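Local coordinates for putative uncharacterized protein (Streptococcus mutans, PDB 3BGK) that probably dehydrates the S-form of hydrated NAD(P)H at the expense of ADP, as part of the repair of damaged nicotinamide cofactors, at residues A126-M131 with F260-H265; V61-G66 with I75-A80; L219-K222 with I228-G231. All blocks are in the same frame, centred on the assembly; numbering follows the deposited sequence.

Contact 1 (A126-M131 with F260-H265); sequences ADVVLM and FVAQFH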
loop_
_atom_site.group_PDB
_atom_site.type_symbol
_atom_site.label_atom_id
_atom_site.label_comp_id
_atom_site.label_asym_id
_atom_site.label_seq_id
_atom_site.Cartn_x
_atom_site.Cartn_y
_atom_site.Cartn_z
ATOM N N ALA A 126 -19.658 7.887 18.999
ATOM C CA ALA A 126 -20.173 7.068 17.898
ATOM C C ALA A 126 -21.700 6.978 17.876
ATOM O O ALA A 126 -22.342 6.985 18.931
ATOM C CB ALA A 126 -19.567 5.670 17.968
ATOM N N ASP A 127 -22.269 6.888 16.672
ATOM C CA ASP A 127 -23.695 6.589 16.484
ATOM C C ASP A 127 -23.919 5.084 16.321
ATOM O O ASP A 127 -24.946 4.548 16.731
ATOM C CB ASP A 127 -24.244 7.299 15.247
ATOM C CG ASP A 127 -24.047 8.798 15.292
ATOM O OD1 ASP A 127 -24.492 9.439 16.272
ATOM O OD2 ASP A 127 -23.452 9.342 14.336
ATOM N N VAL A 128 -22.947 4.418 15.703
ATOM C CA VAL A 128 -23.003 2.986 15.427
ATOM C C VAL A 128 -21.714 2.339 15.924
ATOM O O VAL A 128 -20.621 2.831 15.644
ATOM C CB VAL A 128 -23.182 2.721 13.908
ATOM C CG1 VAL A 128 -22.964 1.243 13.566
ATOM C CG2 VAL A 128 -24.565 3.186 13.442
ATOM N N VAL A 129 -21.844 1.252 16.676
ATOM C CA VAL A 129 -20.677 0.519 17.155
ATOM C C VAL A 129 -20.674 -0.895 16.580
ATOM O O VAL A 129 -21.569 -1.700 16.863
ATOM C CB VAL A 129 -20.573 0.505 18.707
ATOM C CG1 VAL A 129 -19.393 -0.362 19.176
ATOM C CG2 VAL A 129 -20.430 1.927 19.247
ATOM N N LEU A 130 -19.680 -1.175 15.739
ATOM C CA LEU A 130 -19.509 -2.501 15.172
ATOM C C LEU A 130 -18.389 -3.220 15.906
ATOM O O LEU A 130 -17.209 -2.927 15.721
ATOM C CB LEU A 130 -19.234 -2.444 13.660
ATOM C CG LEU A 130 -18.716 -3.701 12.941
ATOM C CD1 LEU A 130 -19.569 -4.954 13.203
ATOM C CD2 LEU A 130 -18.596 -3.445 11.452
HETATM N N MSE A 131 -18.771 -4.174 16.739
HETATM C CA MSE A 131 -17.798 -4.926 17.498
HETATM C C MSE A 131 -17.787 -6.375 17.038
HETATM O O MSE A 131 -18.837 -6.979 16.863
HETATM C CB MSE A 131 -18.130 -4.821 18.978
HETATM C CG MSE A 131 -17.129 -5.472 19.902
HETATM SE SE MSE A 131 -17.763 -5.424 21.745
HETATM C CE MSE A 131 -19.620 -5.962 21.473
ATOM N N PHE A 260 -24.277 1.533 6.051
ATOM C CA PHE A 260 -25.664 1.789 5.679
ATOM C C PHE A 260 -26.461 2.360 6.849
ATOM O O PHE A 260 -27.087 3.416 6.711
ATOM C CB PHE A 260 -26.325 0.525 5.119
ATOM C CG PHE A 260 -26.160 0.353 3.627
ATOM C CD1 PHE A 260 -24.891 0.315 3.045
ATOM C CD2 PHE A 260 -27.274 0.206 2.808
ATOM C CE1 PHE A 260 -24.734 0.149 1.670
ATOM C CE2 PHE A 260 -27.137 0.036 1.428
ATOM C CZ PHE A 260 -25.862 0.003 0.856
ATOM N N VAL A 261 -26.407 1.684 8.000
ATOM C CA VAL A 261 -27.197 2.076 9.172
ATOM C C VAL A 261 -26.772 3.441 9.725
ATOM O O VAL A 261 -27.576 4.147 10.342
ATOM C CB VAL A 261 -27.206 0.996 10.300
ATOM C CG1 VAL A 261 -27.799 -0.311 9.794
ATOM C CG2 VAL A 261 -25.812 0.767 10.866
ATOM N N ALA A 262 -25.518 3.806 9.469
ATOM C CA ALA A 262 -24.968 5.102 9.870
ATOM C C ALA A 262 -25.626 6.289 9.158
ATOM O O ALA A 262 -25.783 7.351 9.746
ATOM C CB ALA A 262 -23.460 5.121 9.648
ATOM N N GLN A 263 -26.019 6.096 7.901
ATOM C CA GLN A 263 -26.504 7.192 7.055
ATOM C C GLN A 263 -27.987 7.114 6.681
ATOM O O GLN A 263 -28.596 8.146 6.396
ATOM C CB GLN A 263 -25.645 7.309 5.780
ATOM C CG GLN A 263 -25.676 6.064 4.888
ATOM C CD GLN A 263 -24.479 5.950 3.964
ATOM O OE1 GLN A 263 -24.348 6.688 2.990
ATOM N NE2 GLN A 263 -23.610 4.995 4.251
ATOM N N PHE A 264 -28.559 5.908 6.655
ATOM C CA PHE A 264 -29.979 5.741 6.294
ATOM C C PHE A 264 -30.819 5.394 7.528
ATOM O O PHE A 264 -30.732 4.279 8.050
ATOM C CB PHE A 264 -30.166 4.676 5.204
ATOM C CG PHE A 264 -29.303 4.875 3.990
ATOM C CD1 PHE A 264 -29.484 5.972 3.154
ATOM C CD2 PHE A 264 -28.313 3.946 3.667
ATOM C CE1 PHE A 264 -28.682 6.152 2.020
ATOM C CE2 PHE A 264 -27.504 4.112 2.528
ATOM C CZ PHE A 264 -27.691 5.216 1.708
ATOM N N HIS A 265 -31.637 6.351 7.979
ATOM C CA HIS A 265 -32.320 6.258 9.279
ATOM C C HIS A 265 -33.772 5.803 9.199
ATOM O O HIS A 265 -34.485 5.822 10.205
ATOM C CB HIS A 265 -32.233 7.591 10.032
ATOM C CG HIS A 265 -30.847 8.143 10.108
ATOM N ND1 HIS A 265 -30.383 9.108 9.238
ATOM C CD2 HIS A 265 -29.810 7.840 10.924
ATOM C CE1 HIS A 265 -29.125 9.387 9.526
ATOM N NE2 HIS A 265 -28.752 8.630 10.544
#
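Val-128 and Val-261 meet methyl to methyl, joining the parallel strand 128-131 to the late part of helix 249-263 in the three-layer alpha/beta sandwich of this ribokinase-like fold. The closest pair is Val-128 CG2 with Val-261 CG2 at 3.7 Å. Val-128 CG1 lies 4.0 Å from that same Val-261 CG2, so one helix methyl is seated against both branches of the strand valine. The two side chains cross at about a right angle. In Val-128, CG1 stands opposite the backbone N (chi1 169°), which leaves CG2 beside that N and turned to the helix. Here it also covers the next residue, 4.1 Å from Ala-262 CA and 4.4 Å from Ala-262 CB. Alanine at this place allows close backbone approach: the CA atoms of Val-128 and Ala-262 are 6.3 Å apart. The interface is small, 114 Å² over both sides, wholly buried and apolar, and lies away from the predicted binding sites.

Further out, Val-61 of the adjacent strand 60-64 touches both Val-128 and Ala-262, while Thr-157 and Ile-159 of strand 157-161 pack on Val-128. Gln-263 is bonded through NE2 to Gly-259 O and Ser-84 O and through OE1 to Arg-49 NH2, and together with Phe-264 it packs against Tyr-291 of a second subunit. Within segment 260-265, two backbone bonds converge on one carbonyl: Phe-260 O accepts from Phe-264 N at 2.9 Å and from Gln-263 N at 3.1 Å.

Contact 2 (V61-G66 with I75-A80); sequences VLLIGG and IMAALA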
loop_
_atom_site.group_PDB
_atom_site.type_symbol
_atom_site.label_atom_id
_atom_site.label_comp_id
_atom_site.label_asym_id
_atom_site.label_seq_id
_atom_site.Cartn_x
_atom_site.Cartn_y
_atom_site.Cartn_z
ATOM N N VAL A 61 -19.271 5.878 12.895
ATOM C CA VAL A 61 -19.150 4.483 13.282
ATOM C C VAL A 61 -17.838 4.269 14.006
ATOM O O VAL A 61 -16.799 4.785 13.588
ATOM C CB VAL A 61 -19.194 3.533 12.063
ATOM C CG1 VAL A 61 -19.230 2.076 12.510
ATOM C CG2 VAL A 61 -20.391 3.844 11.179
ATOM N N LEU A 62 -17.900 3.511 15.098
ATOM C CA LEU A 62 -16.716 2.977 15.742
ATOM C C LEU A 62 -16.643 1.465 15.488
ATOM O O LEU A 62 -17.603 0.724 15.741
ATOM C CB LEU A 62 -16.698 3.313 17.246
ATOM C CG LEU A 62 -15.577 2.708 18.112
ATOM C CD1 LEU A 62 -14.216 3.330 17.831
ATOM C CD2 LEU A 62 -15.900 2.801 19.590
ATOM N N LEU A 63 -15.506 1.016 14.964
ATOM C CA LEU A 63 -15.274 -0.401 14.733
ATOM C C LEU A 63 -14.316 -0.869 15.800
ATOM O O LEU A 63 -13.380 -0.152 16.142
ATOM C CB LEU A 63 -14.684 -0.642 13.342
ATOM C CG LEU A 63 -15.636 -0.564 12.146
ATOM C CD1 LEU A 63 -15.940 0.864 11.753
ATOM C CD2 LEU A 63 -15.063 -1.314 10.970
ATOM N N ILE A 64 -14.568 -2.051 16.348
ATOM C CA ILE A 64 -13.744 -2.608 17.406
ATOM C C ILE A 64 -13.442 -4.053 17.049
ATOM O O ILE A 64 -14.348 -4.876 16.971
ATOM C CB ILE A 64 -14.453 -2.535 18.779
ATOM C CG1 ILE A 64 -14.889 -1.100 19.085
ATOM C CG2 ILE A 64 -13.556 -3.079 19.888
ATOM C CD1 ILE A 64 -15.867 -0.990 20.220
ATOM N N GLY A 65 -12.169 -4.344 16.820
ATOM C CA GLY A 65 -11.740 -5.666 16.389
ATOM C C GLY A 65 -10.319 -5.630 15.862
ATOM O O GLY A 65 -9.552 -4.732 16.193
ATOM N N GLY A 66 -9.961 -6.611 15.039
ATOM C CA GLY A 66 -8.617 -6.668 14.477
ATOM C C GLY A 66 -7.600 -6.923 15.562
ATOM O O GLY A 66 -6.447 -6.490 15.469
ATOM N N ILE A 75 -9.589 -4.288 9.044
ATOM C CA ILE A 75 -9.201 -3.490 7.888
ATOM C C ILE A 75 -10.227 -3.651 6.769
ATOM O O ILE A 75 -10.519 -2.693 6.048
ATOM C CB ILE A 75 -7.790 -3.865 7.354
ATOM C CG1 ILE A 75 -6.713 -3.563 8.403
ATOM C CG2 ILE A 75 -7.490 -3.121 6.058
ATOM C CD1 ILE A 75 -5.313 -4.092 8.053
HETATM N N MSE A 76 -10.780 -4.851 6.630
HETATM C CA MSE A 76 -11.738 -5.121 5.557
HETATM C C MSE A 76 -13.127 -4.605 5.883
HETATM O O MSE A 76 -13.847 -4.145 4.997
HETATM C CB MSE A 76 -11.761 -6.602 5.202
HETATM C CG MSE A 76 -10.563 -7.013 4.375
HETATM SE SE MSE A 76 -10.527 -8.905 3.952
HETATM C CE MSE A 76 -10.353 -9.686 5.738
ATOM N N ALA A 77 -13.495 -4.660 7.159
ATOM C CA ALA A 77 -14.729 -4.033 7.613
ATOM C C ALA A 77 -14.611 -2.506 7.522
ATOM O O ALA A 77 -15.538 -1.835 7.067
ATOM C CB ALA A 77 -15.063 -4.475 9.020
ATOM N N ALA A 78 -13.464 -1.967 7.931
ATOM C CA ALA A 78 -13.212 -0.531 7.825
ATOM C C ALA A 78 -13.324 -0.045 6.380
ATOM O O ALA A 78 -14.045 0.913 6.101
ATOM C CB ALA A 78 -11.859 -0.178 8.405
ATOM N N LEU A 79 -12.613 -0.717 5.473
ATOM C CA LEU A 79 -12.668 -0.415 4.043
ATOM C C LEU A 79 -14.097 -0.390 3.518
ATOM O O LEU A 79 -14.474 0.529 2.795
ATOM C CB LEU A 79 -11.829 -1.413 3.236
ATOM C CG LEU A 79 -10.322 -1.160 3.110
ATOM C CD1 LEU A 79 -9.637 -2.347 2.436
ATOM C CD2 LEU A 79 -10.026 0.129 2.344
ATOM N N ALA A 80 -14.892 -1.390 3.891
ATOM C CA ALA A 80 -16.279 -1.450 3.455
ATOM C C ALA A 80 -17.107 -0.307 4.035
ATOM O O ALA A 80 -17.927 0.294 3.335
ATOM C CB ALA A 80 -16.895 -2.787 3.814
#
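Leu-63 sets one methyl, CD2, against the surface of helix 71-83 at Ala-77 and Ala-78, the strand-to-helix packing inside a beta-alpha-beta crossover (strand 60-64, helix 71-83, strand 88-93). The apolar contacts all run through this branch. CD2 of Leu-63 is 3.7 Å from Ala-77 CB, which points toward the strand, and 4.3 Å from Ala-78 CB, whose bond runs past it.

The backbone of the helix comes closer still. Leu-63 CD2 reaches to 3.5 Å from Ala-78 N, so the methyl rests on the peptide between the two alanines as well as on their side chains. Small residues make this possible: the CA atoms of Leu-63 and Ala-78 are 7.2 Å apart, and 98 Å² is buried over both sides. Leu-63 CG is directed away from its own carbonyl carbon (chi1 -77°), which carries CD2 across to the helix.

The polar bonds run along the helix or from the strand to its neighbours in the sheet, not between the two segments. Leu-79 N donates to Ile-75 O at 2.9 Å, a bond of the helix that spans the two alanines. Elsewhere on the helix, Met-76 (selenomethionine) packs on Pro-295 and on Glu-107 of a third subunit. The side chain of Ala-77 is about 5 Å from that of Asp-251, a predicted (6S)-NADPHX-binding residue. Gly-65 O is hydrogen-bonded to Thr-93 OG1 of strand 88-93.

Contact 3 (L219-K222 with I228-G231); sequences LVAK and IYQG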
loop_
_atom_site.group_PDB
_atom_site.type_symbol
_atom_site.label_atom_id
_atom_site.label_comp_id
_atom_site.label_asym_id
_atom_site.label_seq_id
_atom_site.Cartn_x
_atom_site.Cartn_y
_atom_site.Cartn_z
ATOM N N LEU A 219 -31.338 -10.045 12.763
ATOM C CA LEU A 219 -30.353 -11.092 12.604
ATOM C C LEU A 219 -30.036 -11.252 11.128
ATOM O O LEU A 219 -30.934 -11.399 10.298
ATOM C CB LEU A 219 -30.861 -12.410 13.189
ATOM C CG LEU A 219 -29.997 -13.665 13.025
ATOM C CD1 LEU A 219 -28.886 -13.682 14.050
ATOM C CD2 LEU A 219 -30.857 -14.902 13.159
ATOM N N VAL A 220 -28.750 -11.202 10.810
ATOM C CA VAL A 220 -28.279 -11.450 9.464
ATOM C C VAL A 220 -27.622 -12.823 9.495
ATOM O O VAL A 220 -26.502 -12.973 9.979
ATOM C CB VAL A 220 -27.279 -10.363 8.990
ATOM C CG1 VAL A 220 -26.836 -10.622 7.563
ATOM C CG2 VAL A 220 -27.890 -8.975 9.106
ATOM N N ALA A 221 -28.338 -13.828 9.001
ATOM C CA ALA A 221 -27.854 -15.202 9.049
ATOM C C ALA A 221 -26.911 -15.498 7.884
ATOM O O ALA A 221 -27.306 -16.117 6.892
ATOM C CB ALA A 221 -29.026 -16.190 9.083
ATOM N N LYS A 222 -25.665 -15.044 8.012
ATOM C CA LYS A 222 -24.645 -15.311 6.996
ATOM C C LYS A 222 -24.473 -16.812 6.747
ATOM O O LYS A 222 -24.216 -17.601 7.669
ATOM C CB LYS A 222 -23.312 -14.598 7.288
ATOM C CG LYS A 222 -23.248 -13.812 8.590
ATOM C CD LYS A 222 -22.303 -12.616 8.489
ATOM C CE LYS A 222 -20.859 -12.974 8.832
ATOM N NZ LYS A 222 -20.048 -11.732 9.060
ATOM N N ILE A 228 -32.197 -12.356 6.232
ATOM C CA ILE A 228 -32.308 -11.297 7.230
ATOM C C ILE A 228 -33.598 -11.476 8.047
ATOM O O ILE A 228 -34.699 -11.523 7.498
ATOM C CB ILE A 228 -32.234 -9.874 6.593
ATOM C CG1 ILE A 228 -31.119 -9.787 5.548
ATOM C CG2 ILE A 228 -31.985 -8.817 7.647
ATOM C CD1 ILE A 228 -31.546 -10.177 4.133
ATOM N N TYR A 229 -33.438 -11.589 9.361
ATOM C CA TYR A 229 -34.555 -11.814 10.266
ATOM C C TYR A 229 -34.783 -10.612 11.183
ATOM O O TYR A 229 -33.832 -10.069 11.748
ATOM C CB TYR A 229 -34.282 -13.029 11.150
ATOM C CG TYR A 229 -34.145 -14.360 10.455
ATOM C CD1 TYR A 229 -32.920 -14.778 9.920
ATOM C CD2 TYR A 229 -35.227 -15.234 10.377
ATOM C CE1 TYR A 229 -32.789 -16.017 9.301
ATOM C CE2 TYR A 229 -35.105 -16.478 9.760
ATOM C CZ TYR A 229 -33.888 -16.861 9.229
ATOM O OH TYR A 229 -33.786 -18.094 8.624
ATOM N N GLN A 230 -36.047 -10.212 11.324
ATOM C CA GLN A 230 -36.489 -9.309 12.392
ATOM C C GLN A 230 -37.966 -9.553 12.674
ATOM O O GLN A 230 -38.801 -9.439 11.775
ATOM C CB GLN A 230 -36.269 -7.833 12.044
ATOM C CG GLN A 230 -36.561 -6.895 13.214
ATOM C CD GLN A 230 -36.880 -5.469 12.795
ATOM O OE1 GLN A 230 -37.590 -5.235 11.817
ATOM N NE2 GLN A 230 -36.365 -4.508 13.549
ATOM N N GLY A 231 -38.275 -9.889 13.925
ATOM C CA GLY A 231 -39.637 -10.227 14.329
ATOM C C GLY A 231 -40.176 -11.381 13.508
ATOM O O GLY A 231 -39.656 -12.497 13.571
#
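Leu-219 and Tyr-229 lie side by side and point the same way, with Leu-219 CD2 3.8 Å from Tyr-229 CD1 and approaching the ring obliquely. Ala-221 CB comes up to the ring at its edge, near its plane, 3.8 Å from CE1 of Tyr-229. The ring takes this course because Tyr-229 CG is placed opposite its own carbonyl carbon (chi1 -63°), so that it lies along the neighbouring strand and spans from Leu-219 to Ala-221. Helix 203-210 covers this face, Thr-206 touching both Leu-219 and Tyr-229. On the other face of the sheet Val-220 CG2 and Ile-228 CG2 form a looser pair at 4.4 Å, packed on by Val-276 and Phe-269, respectively, of helix 268-287.

These pairings belong to a beta hairpin of strands 218-221 and 227-230, whose antiparallel axes come within 4.7 Å. Leu-219 with Tyr-229 is a hydrogen-bonded pair, and Val-220 with Ile-228 a non-hydrogen-bonded one. Leu-219 N donates to Tyr-229 O and Tyr-229 N to Leu-219 O, both at 2.7 Å; N-H...O angles of 169° and 177° make them nearly straight, and each donor lies in the carbonyl plane. Leu-219 O also receives a CA-H contact from Ile-228 CA at 3.4 Å.

Ala-221, backbone-bonded to Lys-227 of the partner strand, is the centre of an inverse gamma turn, with a weak bond from Lys-222 N to Val-220 O. The turn leads to Lys-222, predicted to bind AMP, whose NZ forms a salt bridge with Asp-161 OD1.

Overall arrangement
All three contacts reach one mixed sheet. Contacts 1 and 2 have centres 12 Å apart and use neighbouring parallel strands: Leu-130 N lies 2.8 Å from Leu-62 O and Leu-130 O 2.9 Å from Ile-64 N, both probable hydrogen bonds. Contact 3 lies where the sheet changes from parallel to antiparallel, at strands 218-221 and 227-230, its centre about 17 Å from that of contact 1 and 21 Å from that of contact 2, without touching either. Along the chain contact 2 closes first; contact 1 then encloses contact 3. Helix 249-263, held by contact 1, carries Gly-250 and Asp-251 at its start, so one helix both packs on the sheet and carries predicted AMP- and substrate-binding residues.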